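Local coordinates for N6 adenine specific DNA methylase (Encephalitozoon cuniculi, PDB 3Q87), which binds S-adenosylmethionine and, as the Mtq2 catalytic subunit in complex with Trm112, is thought to methylate the translation termination factor eRF1, at residues B[116-121]-B[158-163]; B[102-107]-B[125-130]; B[25-30]-B[43-48]. All blocks are in the same frame, centred on the assembly; numbering follows the deposited sequence.

Contact 1: B[116-121]-B[158-163]; sequences VGMLYL and IIKGEK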
ATOM      1  N   VAL B 116       0.569  -9.866   6.635  1.00 20.11           N
ATOM      2  CA  VAL B 116      -0.730  -9.282   6.987  1.00 17.56           C
ATOM      3  C   VAL B 116      -1.748 -10.374   7.293  1.00 18.17           C
ATOM      4  O   VAL B 116      -1.546 -11.526   6.939  1.00 19.93           O
ATOM      5  CB  VAL B 116      -1.294  -8.398   5.872  1.00 17.04           C
ATOM      6  CG1 VAL B 116      -0.416  -7.180   5.663  1.00 20.83           C
ATOM      7  CG2 VAL B 116      -1.444  -9.217   4.587  1.00 19.86           C
ATOM      8  N   GLY B 117      -2.843 -10.007   7.946  1.00 16.94           N
ATOM      9  CA  GLY B 117      -3.815 -10.987   8.395  1.00 21.66           C
ATOM     10  C   GLY B 117      -4.573 -11.687   7.276  1.00 25.30           C
ATOM     11  O   GLY B 117      -4.978 -12.839   7.430  1.00 26.61           O
ATOM     12  N   MET B 118      -4.762 -10.997   6.153  1.00 21.07           N
ATOM     13  CA  MET B 118      -5.541 -11.535   5.040  1.00 21.71           C
ATOM     14  C   MET B 118      -4.988 -11.096   3.692  1.00 21.56           C
ATOM     15  O   MET B 118      -4.534  -9.963   3.543  1.00 17.68           O
ATOM     16  CB  MET B 118      -6.987 -11.069   5.155  1.00 18.47           C
ATOM     17  CG  MET B 118      -7.971 -11.880   4.326  1.00 31.37           C
ATOM     18  SD  MET B 118      -9.636 -11.218   4.511  1.00 44.09           S
ATOM     19  CE  MET B 118      -9.827 -11.359   6.285  1.00 40.51           C
ATOM     20  N   LEU B 119      -5.040 -11.986   2.708  1.00 17.53           N
ATOM     21  CA  LEU B 119      -4.561 -11.659   1.371  1.00 19.34           C
ATOM     22  C   LEU B 119      -5.391 -12.308   0.271  1.00 23.44           C
ATOM     23  O   LEU B 119      -5.978 -13.379   0.462  1.00 22.21           O
ATOM     24  CB  LEU B 119      -3.084 -12.039   1.212  1.00 19.68           C
ATOM     25  CG  LEU B 119      -2.678 -13.503   1.389  1.00 24.65           C
ATOM     26  CD1 LEU B 119      -2.841 -14.293   0.096  1.00 19.28           C
ATOM     27  CD2 LEU B 119      -1.234 -13.566   1.866  1.00 20.21           C
ATOM     28  N   TYR B 120      -5.440 -11.642  -0.878  1.00 18.54           N
ATOM     29  CA  TYR B 120      -6.067 -12.204  -2.077  1.00 13.70           C
ATOM     30  C   TYR B 120      -5.006 -12.184  -3.175  1.00 22.32           C
ATOM     31  O   TYR B 120      -4.476 -11.121  -3.511  1.00 19.79           O
ATOM     32  CB  TYR B 120      -7.280 -11.372  -2.486  1.00 11.81           C
ATOM     33  CG  TYR B 120      -8.390 -11.379  -1.455  1.00 21.41           C
ATOM     34  CD1 TYR B 120      -9.360 -12.372  -1.459  1.00 24.10           C
ATOM     35  CD2 TYR B 120      -8.451 -10.408  -0.459  1.00 20.77           C
ATOM     36  CE1 TYR B 120     -10.383 -12.384  -0.505  1.00 26.39           C
ATOM     37  CE2 TYR B 120      -9.465 -10.415   0.497  1.00 21.40           C
ATOM     38  CZ  TYR B 120     -10.426 -11.406   0.467  1.00 26.24           C
ATOM     39  OH  TYR B 120     -11.428 -11.417   1.414  1.00 31.02           O
ATOM     40  N   LEU B 121      -4.677 -13.355  -3.710  1.00 15.70           N
ATOM     41  CA  LEU B 121      -3.597 -13.476  -4.687  1.00 14.88           C
ATOM     42  C   LEU B 121      -4.099 -14.161  -5.954  1.00 21.18           C
ATOM     43  O   LEU B 121      -4.808 -15.151  -5.876  1.00 22.26           O
ATOM     44  CB  LEU B 121      -2.436 -14.271  -4.094  1.00 14.90           C
ATOM     45  CG  LEU B 121      -1.250 -14.581  -5.009  1.00 19.69           C
ATOM     46  CD1 LEU B 121      -0.492 -13.297  -5.381  1.00 15.55           C
ATOM     47  CD2 LEU B 121      -0.309 -15.568  -4.312  1.00 23.38           C
ATOM     48  N   ILE B 158      -7.855 -17.606  -8.004  1.00 23.96           N
ATOM     49  CA  ILE B 158      -7.810 -16.582  -6.976  1.00 23.49           C
ATOM     50  C   ILE B 158      -7.668 -17.211  -5.598  1.00 25.48           C
ATOM     51  O   ILE B 158      -8.562 -17.900  -5.102  1.00 27.37           O
ATOM     52  CB  ILE B 158      -9.037 -15.686  -7.031  1.00 22.99           C
ATOM     53  CG1 ILE B 158      -9.042 -14.927  -8.365  1.00 17.55           C
ATOM     54  CG2 ILE B 158      -9.056 -14.738  -5.824  1.00 18.20           C
ATOM     55  CD1 ILE B 158     -10.346 -14.259  -8.652  1.00 38.25           C
ATOM     56  N   ILE B 159      -6.515 -16.977  -4.994  1.00 20.71           N
ATOM     57  CA  ILE B 159      -6.210 -17.541  -3.694  1.00 21.78           C
ATOM     58  C   ILE B 159      -6.560 -16.573  -2.577  1.00 26.84           C
ATOM     59  O   ILE B 159      -6.185 -15.405  -2.622  1.00 23.54           O
ATOM     60  CB  ILE B 159      -4.735 -17.914  -3.621  1.00 21.64           C
ATOM     61  CG1 ILE B 159      -4.419 -18.957  -4.684  1.00 24.58           C
ATOM     62  CG2 ILE B 159      -4.382 -18.475  -2.256  1.00 28.38           C
ATOM     63  CD1 ILE B 159      -3.010 -19.516  -4.578  1.00 29.02           C
ATOM     64  N   LYS B 160      -7.311 -17.049  -1.589  1.00 26.77           N
ATOM     65  CA  LYS B 160      -7.562 -16.261  -0.388  1.00 22.03           C
ATOM     66  C   LYS B 160      -6.761 -16.854   0.761  1.00 32.38           C
ATOM     67  O   LYS B 160      -6.816 -18.055   1.002  1.00 24.37           O
ATOM     68  CB  LYS B 160      -9.043 -16.208  -0.025  1.00 27.71           C
ATOM     69  CG  LYS B 160      -9.285 -15.529   1.311  1.00 25.02           C
ATOM     70  CD  LYS B 160     -10.760 -15.320   1.607  1.00 29.34           C
ATOM     71  CE  LYS B 160     -10.943 -14.670   2.976  1.00 33.85           C
ATOM     72  NZ  LYS B 160     -12.378 -14.480   3.308  1.00 33.10           N
ATOM     73  N   GLY B 161      -5.995 -16.011   1.446  1.00 18.98           N
ATOM     74  CA  GLY B 161      -5.171 -16.467   2.551  1.00 23.02           C
ATOM     75  C   GLY B 161      -5.523 -15.728   3.816  1.00 23.93           C
ATOM     76  O   GLY B 161      -5.745 -14.518   3.796  1.00 25.03           O
ATOM     77  N   GLU B 162      -5.594 -16.450   4.924  1.00 26.33           N
ATOM     78  CA  GLU B 162      -5.935 -15.817   6.187  1.00 28.68           C
ATOM     79  C   GLU B 162      -5.205 -16.463   7.347  1.00 29.23           C
ATOM     80  O   GLU B 162      -5.107 -17.685   7.437  1.00 29.63           O
ATOM     81  CB  GLU B 162      -7.448 -15.831   6.425  1.00 25.15           C
ATOM     82  CG  GLU B 162      -7.872 -14.875   7.536  1.00 46.60           C
ATOM     83  CD  GLU B 162      -9.378 -14.781   7.717  1.00 48.11           C
ATOM     84  OE1 GLU B 162     -10.115 -15.395   6.919  1.00 44.32           O
ATOM     85  OE2 GLU B 162      -9.819 -14.088   8.661  1.00 47.28           O
ATOM     86  N   LYS B 163      -4.662 -15.633   8.224  1.00 29.54           N
ATOM     87  CA  LYS B 163      -4.075 -16.137   9.456  1.00 39.68           C
ATOM     88  C   LYS B 163      -5.160 -16.406  10.502  1.00 41.52           C
ATOM     89  O   LYS B 163      -6.220 -15.771  10.501  1.00 48.78           O
ATOM     90  CB  LYS B 163      -3.017 -15.165   9.981  1.00 28.55           C
ATOM     91  CG  LYS B 163      -1.795 -15.104   9.070  1.00 31.65           C
ATOM     92  CD  LYS B 163      -0.679 -14.257   9.663  1.00 32.66           C
ATOM     93  CE  LYS B 163       0.617 -14.446   8.881  1.00 31.93           C
ATOM     94  NZ  LYS B 163       1.815 -14.065   9.696  1.00 45.35           N
TER

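Contact 2: B[102-107]-B[125-130]; sequences LGREVI and EANRPK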
ATOM      1  N   LEU B 102       8.933 -20.628 -13.951  1.00 27.57           N
ATOM      2  CA  LEU B 102       7.582 -21.031 -13.575  1.00 27.51           C
ATOM      3  C   LEU B 102       6.615 -19.843 -13.468  1.00 23.63           C
ATOM      4  O   LEU B 102       5.469 -20.009 -13.049  1.00 28.90           O
ATOM      5  CB  LEU B 102       7.596 -21.806 -12.250  1.00 28.26           C
ATOM      6  CG  LEU B 102       7.467 -23.339 -12.205  1.00 39.73           C
ATOM      7  CD1 LEU B 102       6.617 -23.878 -13.348  1.00 42.89           C
ATOM      8  CD2 LEU B 102       8.812 -24.014 -12.183  1.00 42.47           C
ATOM      9  N   GLY B 103       7.080 -18.654 -13.850  1.00 22.76           N
ATOM     10  CA  GLY B 103       6.329 -17.423 -13.638  1.00 19.25           C
ATOM     11  C   GLY B 103       6.149 -17.110 -12.161  1.00 23.25           C
ATOM     12  O   GLY B 103       5.273 -16.312 -11.783  1.00 20.00           O
ATOM     13  N   ARG B 104       6.997 -17.715 -11.330  1.00 17.89           N
ATOM     14  CA  ARG B 104       6.792 -17.765  -9.878  1.00 19.66           C
ATOM     15  C   ARG B 104       7.752 -16.928  -9.035  1.00 20.44           C
ATOM     16  O   ARG B 104       7.598 -16.827  -7.812  1.00 22.08           O
ATOM     17  CB  ARG B 104       6.875 -19.214  -9.399  1.00 24.62           C
ATOM     18  CG  ARG B 104       5.595 -19.989  -9.580  1.00 23.29           C
ATOM     19  CD  ARG B 104       4.797 -19.958  -8.304  1.00 23.29           C
ATOM     20  NE  ARG B 104       5.619 -20.458  -7.208  1.00 30.30           N
ATOM     21  CZ  ARG B 104       5.818 -21.748  -6.953  1.00 36.49           C
ATOM     22  NH1 ARG B 104       5.242 -22.677  -7.705  1.00 34.32           N
ATOM     23  NH2 ARG B 104       6.589 -22.109  -5.940  1.00 37.72           N
ATOM     24  N   GLU B 105       8.737 -16.319  -9.670  1.00 18.60           N
ATOM     25  CA  GLU B 105       9.769 -15.620  -8.916  1.00 22.29           C
ATOM     26  C   GLU B 105       9.258 -14.457  -8.057  1.00 21.91           C
ATOM     27  O   GLU B 105       9.712 -14.284  -6.926  1.00 19.88           O
ATOM     28  CB  GLU B 105      10.919 -15.191  -9.834  1.00 23.99           C
ATOM     29  CG  GLU B 105      11.625 -16.405 -10.460  1.00 29.75           C
ATOM     30  CD  GLU B 105      12.937 -16.063 -11.148  1.00 41.80           C
ATOM     31  OE1 GLU B 105      13.579 -15.062 -10.762  1.00 51.15           O
ATOM     32  OE2 GLU B 105      13.337 -16.807 -12.073  1.00 38.13           O
ATOM     33  N   VAL B 106       8.328 -13.661  -8.580  1.00 22.23           N
ATOM     34  CA  VAL B 106       7.804 -12.548  -7.784  1.00 18.79           C
ATOM     35  C   VAL B 106       6.792 -13.077  -6.773  1.00 20.23           C
ATOM     36  O   VAL B 106       6.790 -12.677  -5.607  1.00 19.35           O
ATOM     37  CB  VAL B 106       7.188 -11.419  -8.656  1.00 20.05           C
ATOM     38  CG1 VAL B 106       6.777 -10.228  -7.778  1.00 20.25           C
ATOM     39  CG2 VAL B 106       8.182 -10.953  -9.697  1.00 16.04           C
ATOM     40  N   ILE B 107       5.941 -13.994  -7.222  1.00 15.23           N
ATOM     41  CA  ILE B 107       4.977 -14.627  -6.336  1.00 18.46           C
ATOM     42  C   ILE B 107       5.668 -15.199  -5.099  1.00 20.97           C
ATOM     43  O   ILE B 107       5.225 -14.981  -3.968  1.00 19.97           O
ATOM     44  CB  ILE B 107       4.221 -15.758  -7.062  1.00 22.51           C
ATOM     45  CG1 ILE B 107       3.238 -15.168  -8.067  1.00 19.00           C
ATOM     46  CG2 ILE B 107       3.504 -16.680  -6.050  1.00 19.04           C
ATOM     47  CD1 ILE B 107       2.864 -16.127  -9.200  1.00 21.30           C
ATOM     48  N   GLU B 125      -2.524 -21.392 -13.917  1.00 34.33           N
ATOM     49  CA  GLU B 125      -2.222 -22.816 -13.824  1.00 29.59           C
ATOM     50  C   GLU B 125      -0.724 -23.083 -13.952  1.00 39.09           C
ATOM     51  O   GLU B 125      -0.169 -23.939 -13.254  1.00 32.43           O
ATOM     52  CB  GLU B 125      -2.996 -23.589 -14.893  1.00 37.53           C
ATOM     53  CG  GLU B 125      -3.095 -25.084 -14.649  1.00 38.47           C
ATOM     54  CD  GLU B 125      -4.152 -25.730 -15.533  1.00 49.88           C
ATOM     55  OE1 GLU B 125      -5.352 -25.679 -15.174  1.00 53.60           O
ATOM     56  OE2 GLU B 125      -3.785 -26.281 -16.592  1.00 40.68           O
ATOM     57  N   ALA B 126      -0.064 -22.337 -14.829  1.00 29.87           N
ATOM     58  CA  ALA B 126       1.361 -22.552 -15.064  1.00 28.87           C
ATOM     59  C   ALA B 126       2.239 -22.268 -13.836  1.00 32.70           C
ATOM     60  O   ALA B 126       3.355 -22.789 -13.729  1.00 24.21           O
ATOM     61  CB  ALA B 126       1.829 -21.754 -16.264  1.00 28.73           C
ATOM     62  N   ASN B 127       1.740 -21.457 -12.908  1.00 22.75           N
ATOM     63  CA  ASN B 127       2.504 -21.146 -11.702  1.00 28.57           C
ATOM     64  C   ASN B 127       2.549 -22.298 -10.703  1.00 24.62           C
ATOM     65  O   ASN B 127       3.300 -22.248  -9.730  1.00 30.06           O
ATOM     66  CB  ASN B 127       1.945 -19.898 -11.011  1.00 25.92           C
ATOM     67  CG  ASN B 127       1.945 -18.687 -11.915  1.00 19.61           C
ATOM     68  OD1 ASN B 127       2.830 -18.528 -12.749  1.00 24.86           O
ATOM     69  ND2 ASN B 127       0.959 -17.826 -11.751  1.00 16.45           N
ATOM     70  N   ARG B 128       1.736 -23.323 -10.949  1.00 36.21           N
ATOM     71  CA  ARG B 128       1.573 -24.462 -10.044  1.00 28.99           C
ATOM     72  C   ARG B 128       0.912 -24.025  -8.750  1.00 28.38           C
ATOM     73  O   ARG B 128       1.565 -23.929  -7.716  1.00 33.29           O
ATOM     74  CB  ARG B 128       2.905 -25.164  -9.788  1.00 29.20           C
ATOM     75  CG  ARG B 128       3.415 -25.935 -11.002  1.00 45.31           C
ATOM     76  CD  ARG B 128       4.824 -26.497 -10.778  1.00 56.14           C
ATOM     77  NE  ARG B 128       5.272 -27.349 -11.881  1.00 56.78           N
ATOM     78  CZ  ARG B 128       6.517 -27.804 -12.020  1.00 70.57           C
ATOM     79  NH1 ARG B 128       7.449 -27.486 -11.125  1.00 60.33           N
ATOM     80  NH2 ARG B 128       6.832 -28.576 -13.056  1.00 58.84           N
ATOM     81  N   PRO B 129      -0.403 -23.759  -8.813  1.00 24.55           N
ATOM     82  CA  PRO B 129      -1.190 -23.149  -7.739  1.00 27.52           C
ATOM     83  C   PRO B 129      -1.046 -23.901  -6.433  1.00 31.46           C
ATOM     84  O   PRO B 129      -1.080 -23.295  -5.355  1.00 29.16           O
ATOM     85  CB  PRO B 129      -2.630 -23.262  -8.251  1.00 26.06           C
ATOM     86  CG  PRO B 129      -2.506 -23.351  -9.716  1.00 34.02           C
ATOM     87  CD  PRO B 129      -1.230 -24.086  -9.984  1.00 34.70           C
ATOM     88  N   LYS B 130      -0.886 -25.219  -6.527  1.00 38.07           N
ATOM     89  CA  LYS B 130      -0.773 -26.053  -5.338  1.00 26.26           C
ATOM     90  C   LYS B 130       0.516 -25.783  -4.577  1.00 23.34           C
ATOM     91  O   LYS B 130       0.521 -25.779  -3.358  1.00 29.94           O
ATOM     92  CB  LYS B 130      -0.876 -27.532  -5.709  1.00 40.56           C
ATOM     93  CG  LYS B 130      -2.262 -27.938  -6.155  1.00 40.90           C
ATOM     94  CD  LYS B 130      -2.389 -29.446  -6.292  1.00 56.43           C
ATOM     95  CE  LYS B 130      -3.797 -29.831  -6.726  1.00 52.72           C
ATOM     96  NZ  LYS B 130      -4.049 -31.286  -6.548  1.00 45.76           N
TER

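Contact 3: B[25-30]-B[43-48]; sequences KIVLDL and KRNTVV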
ATOM      1  N   LYS B  25     -11.657  -1.716   5.825  1.00 24.85           N
ATOM      2  CA  LYS B  25     -10.299  -2.187   6.038  1.00 19.68           C
ATOM      3  C   LYS B  25      -9.277  -1.174   5.551  1.00 21.90           C
ATOM      4  O   LYS B  25      -9.618  -0.228   4.832  1.00 18.89           O
ATOM      5  CB  LYS B  25     -10.086  -3.524   5.343  1.00 21.65           C
ATOM      6  CG  LYS B  25     -11.069  -4.608   5.790  1.00 23.94           C
ATOM      7  CD  LYS B  25     -10.889  -4.941   7.260  1.00 27.70           C
ATOM      8  CE  LYS B  25     -11.867  -6.007   7.718  1.00 30.13           C
ATOM      9  NZ  LYS B  25     -13.202  -5.405   8.006  1.00 42.55           N
ATOM     10  N   ILE B  26      -8.026  -1.360   5.961  1.00 21.45           N
ATOM     11  CA  ILE B  26      -6.916  -0.697   5.291  1.00 21.38           C
ATOM     12  C   ILE B  26      -6.342  -1.728   4.326  1.00 17.66           C
ATOM     13  O   ILE B  26      -5.882  -2.776   4.742  1.00 19.08           O
ATOM     14  CB  ILE B  26      -5.828  -0.204   6.272  1.00 18.95           C
ATOM     15  CG1 ILE B  26      -6.392   0.871   7.204  1.00 20.23           C
ATOM     16  CG2 ILE B  26      -4.638   0.388   5.503  1.00 15.92           C
ATOM     17  CD1 ILE B  26      -5.373   1.324   8.282  1.00 24.94           C
ATOM     18  N   VAL B  27      -6.422  -1.444   3.030  1.00 19.54           N
ATOM     19  CA  VAL B  27      -6.093  -2.443   2.018  1.00 15.29           C
ATOM     20  C   VAL B  27      -4.934  -1.964   1.177  1.00 15.15           C
ATOM     21  O   VAL B  27      -4.888  -0.806   0.739  1.00 15.79           O
ATOM     22  CB  VAL B  27      -7.281  -2.717   1.063  1.00 15.96           C
ATOM     23  CG1 VAL B  27      -6.915  -3.793   0.026  1.00 15.03           C
ATOM     24  CG2 VAL B  27      -8.506  -3.124   1.850  1.00 16.51           C
ATOM     25  N   LEU B  28      -3.984  -2.857   0.963  1.00 13.70           N
ATOM     26  CA  LEU B  28      -2.864  -2.553   0.097  1.00 14.89           C
ATOM     27  C   LEU B  28      -3.146  -3.183  -1.254  1.00 16.96           C
ATOM     28  O   LEU B  28      -3.227  -4.411  -1.348  1.00 12.84           O
ATOM     29  CB  LEU B  28      -1.576  -3.136   0.675  1.00 15.31           C
ATOM     30  CG  LEU B  28      -0.287  -2.773  -0.072  1.00 29.16           C
ATOM     31  CD1 LEU B  28       0.132  -1.335   0.221  1.00 18.22           C
ATOM     32  CD2 LEU B  28       0.838  -3.734   0.303  1.00 29.32           C
ATOM     33  N   ASP B  29      -3.328  -2.346  -2.276  1.00 11.39           N
ATOM     34  CA  ASP B  29      -3.457  -2.823  -3.656  1.00 18.80           C
ATOM     35  C   ASP B  29      -2.046  -2.883  -4.236  1.00 18.76           C
ATOM     36  O   ASP B  29      -1.507  -1.884  -4.710  1.00 13.41           O
ATOM     37  CB  ASP B  29      -4.329  -1.867  -4.485  1.00 17.44           C
ATOM     38  CG  ASP B  29      -4.413  -2.259  -5.965  1.00 26.14           C
ATOM     39  OD1 ASP B  29      -3.988  -3.387  -6.330  1.00 27.49           O
ATOM     40  OD2 ASP B  29      -4.915  -1.433  -6.771  1.00 24.61           O
ATOM     41  N   LEU B  30      -1.442  -4.060  -4.165  1.00 18.41           N
ATOM     42  CA  LEU B  30      -0.061  -4.259  -4.575  1.00 12.93           C
ATOM     43  C   LEU B  30      -0.003  -4.520  -6.081  1.00 13.19           C
ATOM     44  O   LEU B  30      -0.741  -5.361  -6.578  1.00 14.47           O
ATOM     45  CB  LEU B  30       0.491  -5.462  -3.809  1.00 15.14           C
ATOM     46  CG  LEU B  30       1.964  -5.832  -3.919  1.00 25.28           C
ATOM     47  CD1 LEU B  30       2.818  -4.688  -3.450  1.00 19.66           C
ATOM     48  CD2 LEU B  30       2.249  -7.081  -3.081  1.00 18.19           C
ATOM     49  N   LYS B  43     -14.132   2.444  -2.520  1.00 22.18           N
ATOM     50  CA  LYS B  43     -15.517   2.756  -2.221  1.00 31.14           C
ATOM     51  C   LYS B  43     -15.885   2.344  -0.798  1.00 23.62           C
ATOM     52  O   LYS B  43     -16.707   2.990  -0.164  1.00 28.76           O
ATOM     53  CB  LYS B  43     -16.445   2.112  -3.256  1.00 26.13           C
ATOM     54  CG  LYS B  43     -16.256   2.701  -4.663  1.00 37.11           C
ATOM     55  CD  LYS B  43     -17.189   2.084  -5.699  1.00 38.19           C
ATOM     56  CE  LYS B  43     -16.882   0.615  -5.906  1.00 40.00           C
ATOM     57  NZ  LYS B  43     -17.815  -0.012  -6.889  1.00 50.40           N
ATOM     58  N   ARG B  44     -15.248   1.292  -0.287  1.00 24.35           N
ATOM     59  CA  ARG B  44     -15.591   0.769   1.027  1.00 21.25           C
ATOM     60  C   ARG B  44     -14.408   0.692   1.988  1.00 27.94           C
ATOM     61  O   ARG B  44     -14.575   0.315   3.153  1.00 23.62           O
ATOM     62  CB  ARG B  44     -16.220  -0.614   0.888  1.00 23.47           C
ATOM     63  CG  ARG B  44     -17.364  -0.676  -0.128  1.00 31.38           C
ATOM     64  CD  ARG B  44     -17.833  -2.112  -0.287  1.00 39.76           C
ATOM     65  NE  ARG B  44     -18.517  -2.540   0.926  1.00 51.11           N
ATOM     66  CZ  ARG B  44     -18.865  -3.790   1.188  1.00 43.73           C
ATOM     67  NH1 ARG B  44     -18.596  -4.749   0.314  1.00 51.68           N
ATOM     68  NH2 ARG B  44     -19.485  -4.075   2.323  1.00 40.79           N
ATOM     69  N   ASN B  45     -13.219   1.040   1.504  1.00 24.94           N
ATOM     70  CA  ASN B  45     -12.005   0.873   2.296  1.00 20.22           C
ATOM     71  C   ASN B  45     -11.046   2.035   2.127  1.00 19.74           C
ATOM     72  O   ASN B  45     -11.206   2.859   1.228  1.00 21.34           O
ATOM     73  CB  ASN B  45     -11.279  -0.425   1.910  1.00 18.87           C
ATOM     74  CG  ASN B  45     -12.174  -1.649   1.996  1.00 24.81           C
ATOM     75  OD1 ASN B  45     -12.311  -2.264   3.061  1.00 21.89           O
ATOM     76  ND2 ASN B  45     -12.763  -2.033   0.859  1.00 15.68           N
ATOM     77  N   THR B  46     -10.044   2.100   3.003  1.00 22.90           N
ATOM     78  CA  THR B  46      -8.917   2.991   2.775  1.00 20.45           C
ATOM     79  C   THR B  46      -7.802   2.214   2.088  1.00 13.22           C
ATOM     80  O   THR B  46      -7.354   1.181   2.581  1.00 15.94           O
ATOM     81  CB  THR B  46      -8.402   3.627   4.061  1.00 25.21           C
ATOM     82  OG1 THR B  46      -9.470   4.358   4.678  1.00 27.15           O
ATOM     83  CG2 THR B  46      -7.252   4.593   3.730  1.00 20.64           C
ATOM     84  N   VAL B  47      -7.376   2.711   0.933  1.00 18.06           N
ATOM     85  CA  VAL B  47      -6.469   1.954   0.078  1.00 15.36           C
ATOM     86  C   VAL B  47      -5.134   2.660  -0.097  1.00 11.82           C
ATOM     87  O   VAL B  47      -5.090   3.850  -0.375  1.00 14.00           O
ATOM     88  CB  VAL B  47      -7.077   1.739  -1.328  1.00 15.37           C
ATOM     89  CG1 VAL B  47      -6.146   0.873  -2.193  1.00 12.77           C
ATOM     90  CG2 VAL B  47      -8.490   1.122  -1.230  1.00 15.72           C
ATOM     91  N   VAL B  48      -4.051   1.914   0.080  1.00 11.14           N
ATOM     92  CA  VAL B  48      -2.740   2.349  -0.349  1.00 12.89           C
ATOM     93  C   VAL B  48      -2.407   1.563  -1.608  1.00 10.44           C
ATOM     94  O   VAL B  48      -2.543   0.360  -1.628  1.00 16.43           O
ATOM     95  CB  VAL B  48      -1.675   2.097   0.733  1.00 16.95           C
ATOM     96  CG1 VAL B  48      -0.295   2.586   0.248  1.00 16.64           C
ATOM     97  CG2 VAL B  48      -2.082   2.823   2.004  1.00 17.39           C
TER

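Contact 1: B[116-121]-B[158-163]
Lys160 and Tyr120 face each other as a non-hydrogen-bonded antiparallel pair, and their side chains run alongside each other on the face they share with Met118 and Glu162. From its CB outward Lys160 follows the tyrosine ring. CB stands near CD1 and CE1 of Tyr120, CG moves up to CE1, and Lys160 CD makes the nearest ring contact, 3.6 Å from Tyr120 CE1, at an oblique approach. Lys160 CE lies 3.6 Å from Tyr120 OH and 4.0 Å from Met118 SD. Lys160 NZ ends 3.7 Å from Tyr120 OH, but its charge is met by Glu20, whose OE1 also accepts the hydrogen bond of Tyr120 OH. Further along this face, Met118 CE comes 3.6 Å from Glu162 OE2.

The N-to-C directions of strands 118-121 and 158-162 lie 170° apart, close to antiparallel. In the hydrogen-bonded pair Leu119 and Gly161, Leu119 N reaches Gly161 O at 2.8 Å, and Gly161 N returns to Leu119 O at 2.8 Å with an N-H...O angle of 171°. Leu121 and Ile159 form the second such pair. Leu119 CG sits between N and the carbonyl carbon (chi1 60°), and CD1 lies against Gly161 N at 3.8 Å. Glu20 OE1, shared by a salt bridge and a hydroxyl hydrogen bond, thus fixes the tips of Lys160 and Tyr120, whereas Leu121 and Ile159 pack on helix 129-138 by apolar contact alone.

Contact 2: B[102-107]-B[125-130]
Asn127 and Leu102 bury the most surface here, and their backbones come together where Asn127 CA points its hydrogen at Leu102 O, 3.4 Å away with an angle of 163° at the hydrogen. The side chain of Leu102 crosses that of Arg128 at a slant: CD1 is 3.5 Å from Ala126 O and lies over one face of the Arg128 guanidinium, toward its rim, while Leu102 CD2 is 3.9 Å from Arg128 NH1. Ile107 crosses the Asn127 side chain at about a right angle, its CD1 3.8 Å from Asn127 CG.

These residues belong to two connections of the Rossmann-like methyltransferase fold, one leading into helix 105-113 and the other joining strand 118-124 to helix 129-138. The second passes through the 3-10 segment 125-127, closed by a bond from Arg128 N to Glu125 O, and Arg128 is the N-cap residue of the helix.

Arg104 ties the two connections by a polar bond. Its chain bends at chi2 (-95°) and again at chi3, and CD lies 3.1 Å from Asn127 O, the acceptor of the NH1 bond. That bond is 2.8 Å from Arg104 NH1 to Asn127 O, nearly straight at 166°, and the oxygen lies in the guanidinium plane. Asp108 pairs with Arg104 NE and Glu131 with NH1, two carboxylates that probably offset the repulsion between like charges, Arg104 NH1 and Arg128 NE being 6.3 Å apart; Glu131 also makes a long, weak ion pair with Arg128.

Contact 3: B[25-30]-B[43-48]
Strands 26-30 and 46-51 are the two parallel strands of a beta-alpha-beta unit of the Rossmann-like fold, linked through helix 36-41, and in this contact Ile26, Val27 and Leu28 pair with Thr46, Val47 and Val48. The axes of 26-30 and 46-48 approach to 4.7 Å with a crossing of -32°. The parallel register is carried by Val27, whose N donates to Thr46 O at 2.8 Å and whose O accepts from Val48 N at 2.9 Å; Thr46 N to Lys25 O and Asp29 N to Val48 O extend the pattern.

Ahead of the strand, a side chain takes over the bonding. Asn45 OD1 receives Lys25 N on a lone pair in the amide plane, at 2.9 Å. Asn45 ND2 donates to Leu41 O and Leu22 O, so three bonds hold this buried amide and fix its rotation. Val27 CG2 packs on Asn45 CB at 3.9 Å. On the face of Ile26 and Thr46, Leu28 CD1 meets Val48 CB at 3.9 Å, while on the other Val47 CG1 lies 4.0 Å from Asp29 CB.

Asp29, whose OD2 is hydrogen-bonded to the OG1 atoms of Thr38 and Thr32, brings its side chain to about 4 Å from the bound S-adenosylmethionine. Helix 36-41 covers Val27 and Val47, strand 81-84 flanks 26-30 on the side away from 46-51, and the Trm112 chain packs on Ile26, Thr46 and Val48, its Ile39 N hydrogen-bonded to Thr46 OG1.

In the fold
Along the chain contact 3 closes before the other two open; contacts 2 and 1 then alternate, 102-107, 116-121, 125-130 and 158-163. Contacts 1 and 3 belong to one mixed sheet, their centres about 14 Å apart, with strand 81-84 between strands 26-30 and 118-124. Contact 3 joins two parallel strands, whereas contact 1 joins the last parallel strand to the antiparallel strand 155-162. Contact 2, centred about 16 Å from contact 1 and 25 Å from contact 3, ties the connections at either end of the helix 105-113 and strand 118-124 succession. Of the three, contact 3 bears most directly on the cofactor and on Trm112, while contacts 1 and 2 lie toward the side of strands 118-124 and 155-162, with no touch to Trm112.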